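UDP-N-acetylglucosamine 3-dehydrogenase (Acidithiobacillus ferrooxidans, PDB 7BVJ) catalyses the NAD(+)-dependent oxidation of the glucosamine 3-position of UDP-N-acetylglucosamine to a ketone, a step toward the diamino sugar found in some lipid A. Local coordinates at residues A[7-12]-A[64-69]; A[137-142]-A[204-209]; A[239-244]-A[256-261]; A[95-100]-A[296-301]; A[191-196]-A[212-217]. All coordinates share one frame; numbering follows the deposited sequence. Where two conformers were deposited one is given.

Contact 1: A[7-12]-A[64-69]; sequences GVIGVG and VSIVTP. With NAD (nicotinamide-adenine-dinucleotide), chain E.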
# COMPACT_ATOMS: atom_id res chain seq x y z
N GLY A 7 -9.32 16.61 5.68
CA GLY A 7 -10.49 15.82 6.02
C GLY A 7 -10.31 14.37 5.64
O GLY A 7 -9.37 13.99 4.92
N VAL A 8 -11.21 13.54 6.14
CA VAL A 8 -11.26 12.12 5.80
C VAL A 8 -12.68 11.79 5.36
O VAL A 8 -13.65 12.13 6.04
CB VAL A 8 -10.82 11.21 6.96
CG1 VAL A 8 -10.87 9.74 6.53
CG2 VAL A 8 -9.39 11.56 7.42
N ILE A 9 -12.79 11.14 4.21
CA ILE A 9 -14.04 10.65 3.66
C ILE A 9 -14.03 9.14 3.86
O ILE A 9 -13.25 8.43 3.21
CB ILE A 9 -14.19 11.01 2.19
CG1 ILE A 9 -14.18 12.54 2.02
CG2 ILE A 9 -15.43 10.31 1.59
CD1 ILE A 9 -14.04 13.01 0.59
N GLY A 10 -14.85 8.66 4.79
CA GLY A 10 -14.86 7.25 5.14
C GLY A 10 -14.04 6.99 6.38
O GLY A 10 -12.81 6.91 6.30
N VAL A 11 -14.70 6.86 7.53
CA VAL A 11 -14.01 6.75 8.81
C VAL A 11 -14.36 5.45 9.53
O VAL A 11 -14.53 5.42 10.75
CB VAL A 11 -14.28 7.96 9.71
CG1 VAL A 11 -13.35 9.10 9.29
CG2 VAL A 11 -15.74 8.38 9.64
N GLY A 12 -14.46 4.36 8.79
CA GLY A 12 -14.47 3.06 9.43
C GLY A 12 -13.15 2.74 10.11
O GLY A 12 -12.46 3.65 10.60
N VAL A 64 -7.85 15.55 1.34
CA VAL A 64 -8.56 14.50 2.06
C VAL A 64 -7.85 13.17 1.89
O VAL A 64 -7.15 12.92 0.90
CB VAL A 64 -10.03 14.35 1.60
CG1 VAL A 64 -10.80 15.65 1.81
CG2 VAL A 64 -10.06 13.92 0.14
N SER A 65 -8.04 12.30 2.88
CA SER A 65 -7.89 10.87 2.68
C SER A 65 -9.24 10.25 2.33
O SER A 65 -10.27 10.59 2.92
CB SER A 65 -7.31 10.20 3.93
OG SER A 65 -5.89 10.40 4.01
N ILE A 66 -9.23 9.35 1.35
CA ILE A 66 -10.41 8.60 0.92
C ILE A 66 -10.20 7.15 1.35
O ILE A 66 -9.33 6.45 0.82
CB ILE A 66 -10.64 8.71 -0.59
CG1 ILE A 66 -11.13 10.11 -0.94
CG2 ILE A 66 -11.62 7.67 -1.06
CD1 ILE A 66 -10.94 10.45 -2.40
N VAL A 67 -10.98 6.73 2.35
CA VAL A 67 -10.82 5.42 2.97
C VAL A 67 -12.15 4.67 2.93
O VAL A 67 -12.55 4.03 3.90
CB VAL A 67 -10.28 5.55 4.41
CG1 VAL A 67 -9.63 4.23 4.82
CG2 VAL A 67 -9.27 6.70 4.51
N THR A 68 -12.88 4.83 1.83
CA THR A 68 -14.14 4.14 1.58
C THR A 68 -13.88 2.81 0.88
O THR A 68 -12.73 2.50 0.53
CB THR A 68 -15.04 5.05 0.76
OG1 THR A 68 -14.36 5.39 -0.46
CG2 THR A 68 -15.37 6.34 1.56
N PRO A 69 -14.90 1.96 0.69
CA PRO A 69 -14.66 0.69 -0.01
C PRO A 69 -14.16 0.93 -1.43
O PRO A 69 -14.54 1.90 -2.08
CB PRO A 69 -16.04 -0.00 0.01
CG PRO A 69 -16.69 0.53 1.23
CD PRO A 69 -16.27 2.00 1.26
PA NAD E . -14.58 -0.41 6.76
O1A NAD E . -15.81 -0.74 5.99
O2A NAD E . -14.27 -0.60 8.22
O5B NAD E . -14.64 1.33 6.65
C5B NAD E . -15.47 1.65 5.56
C4B NAD E . -16.15 3.00 5.82
O4B NAD E . -16.54 3.58 4.60
C3B NAD E . -17.42 2.69 6.61
O3B NAD E . -17.35 3.55 7.69
C2B NAD E . -18.56 3.06 5.64
O2B NAD E . -19.66 3.65 6.32
C1B NAD E . -17.84 4.13 4.82
N9A NAD E . -18.39 4.33 3.48
C8A NAD E . -18.86 3.42 2.56
N7A NAD E . -19.25 3.99 1.42
C5A NAD E . -19.02 5.34 1.60
C6A NAD E . -19.23 6.47 0.76
N6A NAD E . -19.75 6.30 -0.50
N1A NAD E . -18.91 7.71 1.22
C2A NAD E . -18.40 7.80 2.49
N3A NAD E . -18.14 6.82 3.39
C4A NAD E . -18.48 5.58 2.90
O3 NAD E . -13.20 -0.95 6.11
PN NAD E . -11.80 -0.28 6.52
O1N NAD E . -11.68 1.14 7.00
O2N NAD E . -11.06 -1.50 6.95
O5D NAD E . -10.94 -0.09 4.95

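Contact 2: A[137-142]-A[204-209]; sequences PRYLEA and GTVANL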
# COMPACT_ATOMS: atom_id res chain seq x y z
N PRO A 137 16.98 -5.53 -7.41
CA PRO A 137 17.21 -6.94 -7.05
C PRO A 137 17.00 -7.84 -8.25
O PRO A 137 16.24 -7.51 -9.17
CB PRO A 137 16.15 -7.21 -5.97
CG PRO A 137 15.17 -6.09 -6.09
CD PRO A 137 15.93 -4.91 -6.58
N ARG A 138 17.68 -8.98 -8.23
CA ARG A 138 17.52 -9.97 -9.27
C ARG A 138 16.41 -10.96 -8.95
O ARG A 138 15.76 -11.46 -9.88
CB ARG A 138 18.84 -10.73 -9.49
CG ARG A 138 20.08 -9.84 -9.52
CD ARG A 138 19.96 -8.80 -10.62
NE ARG A 138 21.26 -8.31 -11.07
CZ ARG A 138 21.41 -7.45 -12.06
NH1 ARG A 138 20.33 -6.98 -12.69
NH2 ARG A 138 22.62 -7.05 -12.44
N TYR A 139 16.18 -11.24 -7.67
CA TYR A 139 15.10 -12.14 -7.27
C TYR A 139 14.45 -11.64 -5.98
O TYR A 139 15.15 -11.21 -5.06
CB TYR A 139 15.65 -13.56 -7.10
CG TYR A 139 14.68 -14.62 -6.62
CD1 TYR A 139 13.53 -14.93 -7.33
CD2 TYR A 139 14.94 -15.34 -5.46
CE1 TYR A 139 12.65 -15.90 -6.88
CE2 TYR A 139 14.08 -16.30 -5.01
CZ TYR A 139 12.93 -16.59 -5.73
OH TYR A 139 12.08 -17.57 -5.26
N LEU A 140 13.11 -11.68 -5.91
CA LEU A 140 12.39 -11.39 -4.67
C LEU A 140 11.44 -12.54 -4.34
O LEU A 140 10.73 -13.05 -5.21
CB LEU A 140 11.57 -10.09 -4.73
CG LEU A 140 12.08 -8.79 -5.33
CD1 LEU A 140 11.90 -8.83 -6.84
CD2 LEU A 140 11.33 -7.61 -4.75
N GLU A 141 11.43 -12.94 -3.06
CA GLU A 141 10.62 -14.03 -2.54
C GLU A 141 9.88 -13.48 -1.33
O GLU A 141 10.52 -13.06 -0.37
CB GLU A 141 11.51 -15.20 -2.14
CG GLU A 141 10.98 -16.55 -2.41
CD GLU A 141 12.03 -17.62 -2.20
OE1 GLU A 141 12.70 -17.61 -1.14
OE2 GLU A 141 12.19 -18.47 -3.09
N ALA A 142 8.55 -13.49 -1.35
CA ALA A 142 7.82 -12.85 -0.25
C ALA A 142 6.65 -13.70 0.21
O ALA A 142 6.07 -14.47 -0.58
CB ALA A 142 7.34 -11.43 -0.62
N GLY A 204 14.57 -8.94 -16.46
CA GLY A 204 14.90 -10.29 -16.04
C GLY A 204 14.67 -10.62 -14.57
O GLY A 204 14.91 -11.77 -14.18
N THR A 205 14.24 -9.66 -13.74
CA THR A 205 13.94 -9.97 -12.34
C THR A 205 12.73 -10.90 -12.22
O THR A 205 11.77 -10.79 -12.98
CB THR A 205 13.64 -8.70 -11.53
OG1 THR A 205 14.72 -7.77 -11.63
CG2 THR A 205 13.44 -9.04 -10.05
N VAL A 206 12.79 -11.82 -11.26
CA VAL A 206 11.71 -12.75 -10.97
C VAL A 206 11.21 -12.46 -9.56
O VAL A 206 12.02 -12.31 -8.63
CB VAL A 206 12.16 -14.22 -11.11
CG1 VAL A 206 11.10 -15.20 -10.53
CG2 VAL A 206 12.45 -14.56 -12.57
N ALA A 207 9.90 -12.38 -9.39
CA ALA A 207 9.25 -12.21 -8.10
C ALA A 207 8.36 -13.41 -7.82
O ALA A 207 7.53 -13.77 -8.66
CB ALA A 207 8.40 -10.93 -8.04
N ASN A 208 8.50 -14.00 -6.64
CA ASN A 208 7.81 -15.22 -6.24
C ASN A 208 7.06 -14.88 -4.96
O ASN A 208 7.63 -14.95 -3.87
CB ASN A 208 8.85 -16.39 -6.06
CG ASN A 208 8.27 -17.59 -5.34
OD1 ASN A 208 7.05 -17.75 -5.25
ND2 ASN A 208 9.15 -18.44 -4.81
N LEU A 209 5.78 -14.51 -5.10
CA LEU A 209 5.02 -13.81 -4.06
C LEU A 209 3.84 -14.66 -3.59
O LEU A 209 2.95 -14.99 -4.38
CB LEU A 209 4.49 -12.48 -4.59
CG LEU A 209 5.54 -11.62 -5.30
CD1 LEU A 209 4.93 -10.28 -5.68
CD2 LEU A 209 6.71 -11.43 -4.35
O HOH W 1 17.12 -8.28 -13.16
O HOH W 2 7.36 -16.77 -1.50

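Contact 3: A[239-244]-A[256-261]; sequences TLHIYH and VRDEAV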
# COMPACT_ATOMS: atom_id res chain seq x y z
N THR A 239 12.58 -6.27 11.49
CA THR A 239 14.00 -6.62 11.45
C THR A 239 14.51 -6.77 10.03
O THR A 239 13.78 -7.19 9.13
CB THR A 239 14.29 -7.93 12.21
OG1 THR A 239 13.63 -9.02 11.58
CG2 THR A 239 13.84 -7.82 13.67
N LEU A 240 15.80 -6.44 9.84
CA LEU A 240 16.43 -6.52 8.53
C LEU A 240 17.84 -7.10 8.67
O LEU A 240 18.62 -6.66 9.52
CB LEU A 240 16.48 -5.14 7.86
CG LEU A 240 17.49 -4.90 6.73
CD1 LEU A 240 17.18 -5.75 5.52
CD2 LEU A 240 17.49 -3.45 6.36
N HIS A 241 18.16 -8.08 7.83
CA HIS A 241 19.48 -8.71 7.82
C HIS A 241 20.03 -8.71 6.41
O HIS A 241 19.32 -9.08 5.47
CB HIS A 241 19.42 -10.14 8.35
CG HIS A 241 19.27 -10.22 9.83
ND1 HIS A 241 20.36 -10.34 10.67
CD2 HIS A 241 18.18 -10.13 10.62
CE1 HIS A 241 19.93 -10.36 11.92
NE2 HIS A 241 18.62 -10.23 11.92
N ILE A 242 21.29 -8.32 6.26
CA ILE A 242 21.95 -8.22 4.96
C ILE A 242 23.20 -9.08 5.00
O ILE A 242 24.07 -8.86 5.85
CB ILE A 242 22.28 -6.77 4.60
CG1 ILE A 242 21.02 -5.93 4.61
CG2 ILE A 242 22.96 -6.69 3.24
CD1 ILE A 242 21.28 -4.44 4.41
N TYR A 243 23.29 -10.04 4.10
CA TYR A 243 24.45 -10.91 4.01
C TYR A 243 25.27 -10.50 2.80
O TYR A 243 24.71 -10.29 1.71
CB TYR A 243 24.05 -12.39 3.88
CG TYR A 243 23.23 -12.98 5.03
CD1 TYR A 243 22.64 -12.17 6.00
CD2 TYR A 243 23.03 -14.36 5.13
CE1 TYR A 243 21.89 -12.70 7.04
CE2 TYR A 243 22.28 -14.90 6.17
CZ TYR A 243 21.71 -14.06 7.12
OH TYR A 243 20.96 -14.57 8.17
N HIS A 244 26.58 -10.40 3.00
CA HIS A 244 27.50 -10.20 1.85
C HIS A 244 28.67 -11.17 2.02
O HIS A 244 28.95 -11.55 3.14
CB HIS A 244 27.94 -8.74 1.68
CG HIS A 244 28.02 -7.99 2.95
ND1 HIS A 244 27.19 -6.92 3.22
CD2 HIS A 244 28.81 -8.15 4.03
CE1 HIS A 244 27.45 -6.47 4.42
NE2 HIS A 244 28.45 -7.20 4.93
N VAL A 256 30.52 -15.71 4.51
CA VAL A 256 29.51 -14.66 4.42
C VAL A 256 29.42 -13.95 5.76
O VAL A 256 29.68 -14.53 6.82
CB VAL A 256 28.14 -15.26 3.96
CG1 VAL A 256 26.96 -14.45 4.49
CG2 VAL A 256 28.07 -15.33 2.44
N ARG A 257 29.13 -12.65 5.70
CA ARG A 257 28.92 -11.80 6.85
C ARG A 257 27.45 -11.39 6.89
O ARG A 257 26.90 -10.91 5.89
CB ARG A 257 29.81 -10.56 6.81
CG ARG A 257 31.22 -10.79 7.28
CD ARG A 257 31.28 -11.77 8.44
NE ARG A 257 31.00 -11.15 9.73
CZ ARG A 257 29.96 -11.45 10.50
NH1 ARG A 257 29.09 -12.38 10.12
NH2 ARG A 257 29.80 -10.82 11.66
N ASP A 258 26.83 -11.61 8.05
CA ASP A 258 25.45 -11.23 8.31
C ASP A 258 25.47 -9.95 9.13
O ASP A 258 25.97 -9.93 10.25
CB ASP A 258 24.72 -12.35 9.03
CG ASP A 258 23.50 -11.88 9.78
OD1 ASP A 258 23.22 -12.43 10.86
OD2 ASP A 258 22.80 -10.97 9.29
N GLU A 259 24.94 -8.87 8.55
CA GLU A 259 24.81 -7.59 9.23
C GLU A 259 23.35 -7.41 9.62
O GLU A 259 22.47 -7.33 8.76
CB GLU A 259 25.28 -6.45 8.34
CG GLU A 259 24.73 -5.11 8.79
CD GLU A 259 25.02 -4.01 7.82
OE1 GLU A 259 25.33 -2.89 8.29
OE2 GLU A 259 24.94 -4.26 6.59
N ALA A 260 23.13 -7.40 10.93
CA ALA A 260 21.82 -7.17 11.54
C ALA A 260 21.59 -5.66 11.52
O ALA A 260 22.32 -4.97 12.18
CB ALA A 260 21.79 -7.76 12.92
N VAL A 261 20.64 -5.20 10.73
CA VAL A 261 20.42 -3.74 10.55
C VAL A 261 19.55 -3.17 11.66
O VAL A 261 18.47 -3.64 11.91
CB VAL A 261 19.89 -3.35 9.16
CG1 VAL A 261 19.65 -1.87 9.04
CG2 VAL A 261 20.84 -3.77 8.09
O HOH W 3 16.98 -5.80 12.38

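Contact 4: A[95-100]-A[296-301]; sequences LDTEEA and VLAAAL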
# COMPACT_ATOMS: atom_id res chain seq x y z
N LEU A 95 -10.99 -0.31 -8.94
CA LEU A 95 -11.31 -1.68 -9.32
C LEU A 95 -10.70 -2.07 -10.66
O LEU A 95 -10.46 -3.26 -10.90
CB LEU A 95 -12.83 -1.88 -9.40
CG LEU A 95 -13.71 -1.90 -8.15
CD1 LEU A 95 -15.10 -2.39 -8.54
CD2 LEU A 95 -13.14 -2.73 -7.00
N ASP A 96 -10.50 -1.10 -11.55
CA ASP A 96 -9.95 -1.37 -12.87
C ASP A 96 -9.09 -0.20 -13.30
O ASP A 96 -9.14 0.89 -12.72
CB ASP A 96 -11.06 -1.66 -13.89
CG ASP A 96 -12.07 -0.52 -13.99
OD1 ASP A 96 -11.73 0.55 -14.54
OD2 ASP A 96 -13.21 -0.72 -13.53
N THR A 97 -8.32 -0.42 -14.36
CA THR A 97 -7.31 0.54 -14.78
C THR A 97 -7.89 1.74 -15.52
O THR A 97 -7.20 2.76 -15.66
CB THR A 97 -6.28 -0.15 -15.67
OG1 THR A 97 -6.96 -0.73 -16.80
CG2 THR A 97 -5.56 -1.25 -14.89
N GLU A 98 -9.12 1.64 -16.01
CA GLU A 98 -9.75 2.75 -16.71
C GLU A 98 -10.21 3.84 -15.73
O GLU A 98 -10.08 5.03 -16.02
CB GLU A 98 -10.92 2.22 -17.54
CG GLU A 98 -11.42 3.17 -18.62
CD GLU A 98 -12.58 4.02 -18.15
OE1 GLU A 98 -12.34 5.20 -17.78
OE2 GLU A 98 -13.73 3.53 -18.14
N GLU A 99 -10.72 3.44 -14.57
CA GLU A 99 -10.99 4.40 -13.50
C GLU A 99 -9.70 5.09 -13.07
O GLU A 99 -9.67 6.32 -12.89
CB GLU A 99 -11.65 3.69 -12.31
CG GLU A 99 -13.05 3.15 -12.59
CD GLU A 99 -13.62 2.32 -11.43
OE1 GLU A 99 -12.86 1.95 -10.51
OE2 GLU A 99 -14.83 2.05 -11.43
N ALA A 100 -8.61 4.32 -12.93
CA ALA A 100 -7.33 4.89 -12.54
C ALA A 100 -6.81 5.87 -13.59
O ALA A 100 -6.31 6.95 -13.26
CB ALA A 100 -6.32 3.77 -12.29
N VAL A 296 0.83 -0.91 -10.22
CA VAL A 296 0.65 -2.12 -9.35
C VAL A 296 -0.76 -2.68 -9.53
O VAL A 296 -0.88 -3.87 -9.43
CB VAL A 296 1.08 -1.95 -7.88
CG1 VAL A 296 0.31 -0.91 -7.12
CG2 VAL A 296 1.07 -3.26 -7.16
N LEU A 297 -1.76 -1.82 -9.73
CA LEU A 297 -3.13 -2.30 -9.92
C LEU A 297 -3.25 -3.19 -11.15
O LEU A 297 -3.91 -4.24 -11.11
CB LEU A 297 -4.10 -1.11 -10.04
CG LEU A 297 -5.54 -1.49 -10.39
CD1 LEU A 297 -6.24 -2.15 -9.20
CD2 LEU A 297 -6.34 -0.30 -10.88
N ALA A 298 -2.62 -2.79 -12.26
CA ALA A 298 -2.62 -3.61 -13.48
C ALA A 298 -1.90 -4.94 -13.25
O ALA A 298 -2.38 -6.00 -13.67
CB ALA A 298 -1.97 -2.84 -14.63
N ALA A 299 -0.76 -4.90 -12.56
CA ALA A 299 -0.09 -6.16 -12.21
C ALA A 299 -0.98 -7.06 -11.35
O ALA A 299 -1.04 -8.28 -11.54
CB ALA A 299 1.23 -5.87 -11.50
N ALA A 300 -1.65 -6.47 -10.36
CA ALA A 300 -2.43 -7.28 -9.45
C ALA A 300 -3.61 -7.89 -10.18
O ALA A 300 -3.96 -9.05 -9.93
CB ALA A 300 -2.90 -6.45 -8.26
N LEU A 301 -4.21 -7.15 -11.10
CA LEU A 301 -5.30 -7.71 -11.89
C LEU A 301 -4.79 -8.86 -12.77
O LEU A 301 -5.46 -9.88 -12.92
CB LEU A 301 -5.97 -6.61 -12.71
CG LEU A 301 -6.75 -5.57 -11.89
CD1 LEU A 301 -7.11 -4.37 -12.76
CD2 LEU A 301 -8.02 -6.16 -11.29

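Contact 5: A[191-196]-A[212-217]; sequences KADMAT and SRVVRE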
# COMPACT_ATOMS: atom_id res chain seq x y z
N LYS A 191 -13.50 -18.48 -3.90
CA LYS A 191 -12.46 -17.45 -3.95
C LYS A 191 -11.18 -17.98 -3.32
O LYS A 191 -11.23 -18.70 -2.32
CB LYS A 191 -12.88 -16.19 -3.20
CG LYS A 191 -14.08 -15.49 -3.78
CD LYS A 191 -13.79 -15.04 -5.19
CE LYS A 191 -14.98 -14.32 -5.79
NZ LYS A 191 -14.92 -14.33 -7.28
N ALA A 192 -10.05 -17.58 -3.89
CA ALA A 192 -8.76 -18.05 -3.40
C ALA A 192 -8.61 -17.69 -1.93
O ALA A 192 -8.90 -16.56 -1.52
CB ALA A 192 -7.62 -17.44 -4.22
N ASP A 193 -8.19 -18.66 -1.11
CA ASP A 193 -7.75 -18.36 0.24
C ASP A 193 -6.24 -18.21 0.33
O ASP A 193 -5.74 -17.62 1.28
CB ASP A 193 -8.18 -19.46 1.22
CG ASP A 193 -9.69 -19.57 1.36
OD1 ASP A 193 -10.37 -18.54 1.64
OD2 ASP A 193 -10.19 -20.69 1.18
N MET A 194 -5.53 -18.77 -0.64
CA MET A 194 -4.10 -18.54 -0.74
C MET A 194 -3.75 -18.49 -2.21
O MET A 194 -4.38 -19.15 -3.03
CB MET A 194 -3.30 -19.63 -0.02
CG MET A 194 -3.98 -20.98 -0.11
SD MET A 194 -3.07 -22.31 0.67
CE MET A 194 -3.55 -22.08 2.38
N ALA A 195 -2.77 -17.67 -2.55
CA ALA A 195 -2.31 -17.60 -3.92
C ALA A 195 -0.80 -17.40 -3.91
O ALA A 195 -0.21 -16.95 -2.93
CB ALA A 195 -3.01 -16.50 -4.72
N THR A 196 -0.19 -17.79 -5.02
CA THR A 196 1.24 -17.59 -5.21
C THR A 196 1.45 -17.25 -6.66
O THR A 196 0.93 -17.93 -7.55
CB THR A 196 2.04 -18.83 -4.79
OG1 THR A 196 1.87 -19.02 -3.38
CG2 THR A 196 3.53 -18.64 -5.09
N SER A 212 -1.79 -15.39 1.89
CA SER A 212 -2.80 -16.27 2.47
C SER A 212 -3.59 -15.53 3.55
O SER A 212 -3.05 -14.69 4.28
CB SER A 212 -2.18 -17.53 3.08
OG SER A 212 -3.18 -18.32 3.72
N ARG A 213 -4.88 -15.87 3.64
CA ARG A 213 -5.77 -15.34 4.67
C ARG A 213 -6.26 -16.41 5.65
O ARG A 213 -7.18 -16.14 6.43
CB ARG A 213 -6.97 -14.63 4.04
CG ARG A 213 -7.81 -15.50 3.15
CD ARG A 213 -9.04 -14.79 2.63
NE ARG A 213 -9.90 -15.73 1.91
CZ ARG A 213 -10.87 -15.38 1.08
NH1 ARG A 213 -11.13 -14.11 0.85
NH2 ARG A 213 -11.59 -16.32 0.47
N VAL A 214 -5.66 -17.59 5.64
CA VAL A 214 -6.12 -18.68 6.50
C VAL A 214 -4.99 -19.33 7.31
O VAL A 214 -5.07 -20.52 7.63
CB VAL A 214 -6.84 -19.75 5.67
CG1 VAL A 214 -8.13 -19.21 5.10
CG2 VAL A 214 -5.92 -20.27 4.55
N VAL A 215 -3.92 -18.60 7.63
CA VAL A 215 -2.81 -19.25 8.34
C VAL A 215 -3.10 -19.27 9.84
O VAL A 215 -4.04 -18.63 10.32
CB VAL A 215 -1.46 -18.57 8.07
CG1 VAL A 215 -0.87 -19.02 6.74
CG2 VAL A 215 -1.59 -17.07 8.14
N ARG A 216 -2.28 -20.02 10.59
CA ARG A 216 -2.37 -20.01 12.05
C ARG A 216 -1.85 -18.69 12.62
O ARG A 216 -2.60 -17.92 13.24
CB ARG A 216 -1.57 -21.18 12.64
CG ARG A 216 -2.06 -22.56 12.25
CD ARG A 216 -1.99 -23.53 13.43
NE ARG A 216 -2.89 -23.12 14.50
CZ ARG A 216 -3.44 -23.96 15.39
NH1 ARG A 216 -3.17 -25.25 15.32
NH2 ARG A 216 -4.25 -23.50 16.33
N GLU A 217 -0.57 -18.40 12.40
CA GLU A 217 0.01 -17.17 12.92
C GLU A 217 0.44 -16.25 11.78
O GLU A 217 0.83 -16.72 10.70
CB GLU A 217 1.22 -17.48 13.82
CG GLU A 217 2.45 -17.98 13.07
CD GLU A 217 2.38 -19.47 12.74
OE1 GLU A 217 3.30 -20.21 13.14
OE2 GLU A 217 1.39 -19.89 12.09

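Contact 1: A[7-12]-A[64-69]
The CG2 methyls of Ile9 and Thr68 sit side by side, 4.0 Å apart, on the same side of the flat adenine of NAD. Thr68 CG2 presses on the ring face above N3A at 3.4 Å, and Pro69 CD covers the same face above C8A at 3.2 Å. Ile9 CG2 reaches past the rim to within 4.0 Å of C2A, with Gly10 CA on the same side, beyond N3A. Thr68 presents this methyl because CG2 stands anti to its carbonyl carbon, while OG1 (chi1 58°) is turned to Thr72. Behind the adenine the two strands run parallel: Ser65 N donates to Gly7 O, Ile9 N to Ser65 O at 2.9 Å, and Val67 N to Ile9 O at 3.0 Å, the last two almost straight. Beside these bonds Ile9 CD1 meets Val64 CG2 at 4.1 Å, under helices 54-59 and 73-82; Val8, on the other face of the sheet, packs against helix 13-25. Gly10 and Gly12 fit the GxGxxG pattern of a Rossmann fold. A CB on Gly10 would strike Thr68 CG2 and Val67 O, and one on Gly12 would run into NAD O5B. The chemistry is therefore divided: backbone bonds fix the strand ends, apolar carbons receive the adenine, and the missing side chains let the dinucleotide come close to the backbone.

Contact 2: A[137-142]-A[204-209]
Asn208 ND2 donates to Tyr139 OH at 3.1 Å, nearly straight (170°) and within the amide plane. The two side chains lie alongside and point the same way, with ring and amide planes 36° apart. Tyr139 CG is anti to its backbone N (chi1 177°), and beyond it the ring passes beside the next strand, where CE1 meets Val206 CG1 at 4.0 Å and CD1 meets Val206 O at 3.3 Å. Glu141 OE2 lies at the ring edge close to the same hydroxyl, at a modelled separation too short to be trusted in detail. Further out, the parallel backbones hold these groups in step: Leu140 N bonds to Val206 O at 3.0 Å, Asn208 N to Leu140 O at 2.8 Å, and Ala142 N to Asn208 O. One water bridges Ala142 O and Asn208 O. On the reverse face Leu140 CD1 packs on Thr205 CG2 at 3.6 Å, and Ala142 CB on Leu209 CD2, beneath helix 157-173. Arg138 and Tyr139 form a classic beta bulge opposite Phe225. The sheet thus has a buried apolar face and a polar, partly exposed one, with Glu141 near a bound disulfonate, where the amide-to-hydroxyl bond links the two strands through their side chains.

Contact 3: A[239-244]-A[256-261]
Asp258 and His241 project from the same face of this antiparallel hairpin; with Asp258 CG anti to its backbone N (chi1 158°) and His241 CG anti to its carbonyl carbon (chi1 -75°), carboxylate and imidazole are swung together. His241 ND1 donates to Asp258 OD2 at 2.9 Å, close to the ring plane and onto the syn lone pair, although ring and carboxylate planes are 42° apart. His241 thus meets the carboxylate near its plane, whereas the Tyr243 ring lies over its face, CE1 3.0 Å from OD2. Asp258 CB in turn lies over the tyrosine ring in a CH-pi contact, 3.9 Å from the centroid. Ala260 CB packs against His241 CE1 at 3.3 Å, and Val256 CG1 against Tyr243 CB at 3.6 Å. An alanine in place of Tyr243 would probably uncover Asp258 CB and OD2 and leave the carboxylate freer to turn, with the edge-to-face partner of Tyr230 gone as well. The backbone pairs Ile242 with Glu259 through two bonds, Ile242 N to Glu259 O and Glu259 N to Ile242 O at 2.8 Å. On the opposite face Leu240, Ile242 and Val261 form an apolar patch against Tyr128 of helix 124-132, Ile242 CD1 lying 3.8 Å from Val261 CG2. The hairpin thus combines that patch with a histidine-carboxylate pair, whose bond would be expected to polarise the imidazole.

Contact 4: A[95-100]-A[296-301]
Leu297 CD2 makes the close fit of this contact, pressing on Asp96 O at 3.6 Å and touching Ala100 CB at 4.3 Å. Its CG is anti to the backbone N (chi1 174°), and from there the branch reaches the first turn of helix 97-110. Thr97 CG2 is the second point of contact: standing anti to the threonine's carbonyl carbon, this methyl is directed to Ala298 CB at 3.9 Å, and it also meets Leu301 CD1 at 4.1 Å. Leu301 closes the other end of this row, with CD2 3.8 Å from Leu95 O. No hydrogen bond crosses, and the 225 Å² buried here comes mainly from methyl groups set against backbone and other apolar atoms. The far side of 95-100 is more exposed by contrast. The Leu95 side chain sets off away from helix 290-312, although its backbone O is in the contact, and the polar Glu98 is exposed too. Asp96 also turns from the contact; as N-cap it takes the amide of Glu99 on OD1 at 3.1 Å, and that of Glu98 weakly, which fixes the start of the helix that presents Thr97. Around this junction Leu297 continues onto Met159 of helix 157-173 and onto Thr94, while Thr97 and Ala100 also touch Arg294. Helix 290-312, late in the chain, thus lies between the first turn of helix 97-110, in the NAD-binding part, and helix 157-173, which backs the large mixed sheet.

Contact 5: A[191-196]-A[212-217]
Arg213 sets off from CB with CG between its backbone N and carbonyl carbon (chi1 59°), and CG lies 3.5 Å from Asp193 O, which also accepts from Arg213 N at 3.1 Å. CD runs on, 4.1 Å from Asp193 OD1, along a chain extended to NE. There the guanidinium grips that single oxygen side-on: NE donates to OD1 at 2.9 Å on its anti lone pair, and NH2 at 2.8 Å from above the carboxylate plane, completing a salt bridge. Ala192 O sits over one guanidinium face, 3.4 Å from NH2 at an angle too poor for a bond, and NH1 turns to Ile155 O. A leucine at Arg213 would probably leave the buried Asp193 carboxylate without its charge mate and Ile155 O without this donor. Asp193 OD2 takes the amides of Ala187 and Val188. Next along, Met194 CE meets Val214 CG2 at 3.7 Å. The contact lies at one end of the hairpin of strands 194-201 and 206-215, with strand 177-185 alongside, where Asp193 and Met194 form a classic bulge opposite Val185, and helix 157-173 touching Arg213 through Val157.

In the fold
Contact 1 lies in the parallel Rossmann sheet, on its central strands 5-9 and 63-66, about 33 Å centre to centre from contact 2. Contacts 2, 3 and 5 share the mixed sheet of the second domain: strand 206-215 serves both 2 and 5, which touch where Thr196 packs on Asn208 and Leu209, while contact 3 forms the outermost hairpin, about 19 Å from contact 2 between centres. Along the chain, contact 1 closes first; 2 and 5 interleave; 3 follows; and contact 4, pairing 95-100 with 296-301, encloses all three. By returning a late helix to helix 97-110 of the NAD-binding part, contact 4 ties the cofactor domain to the sheet domain.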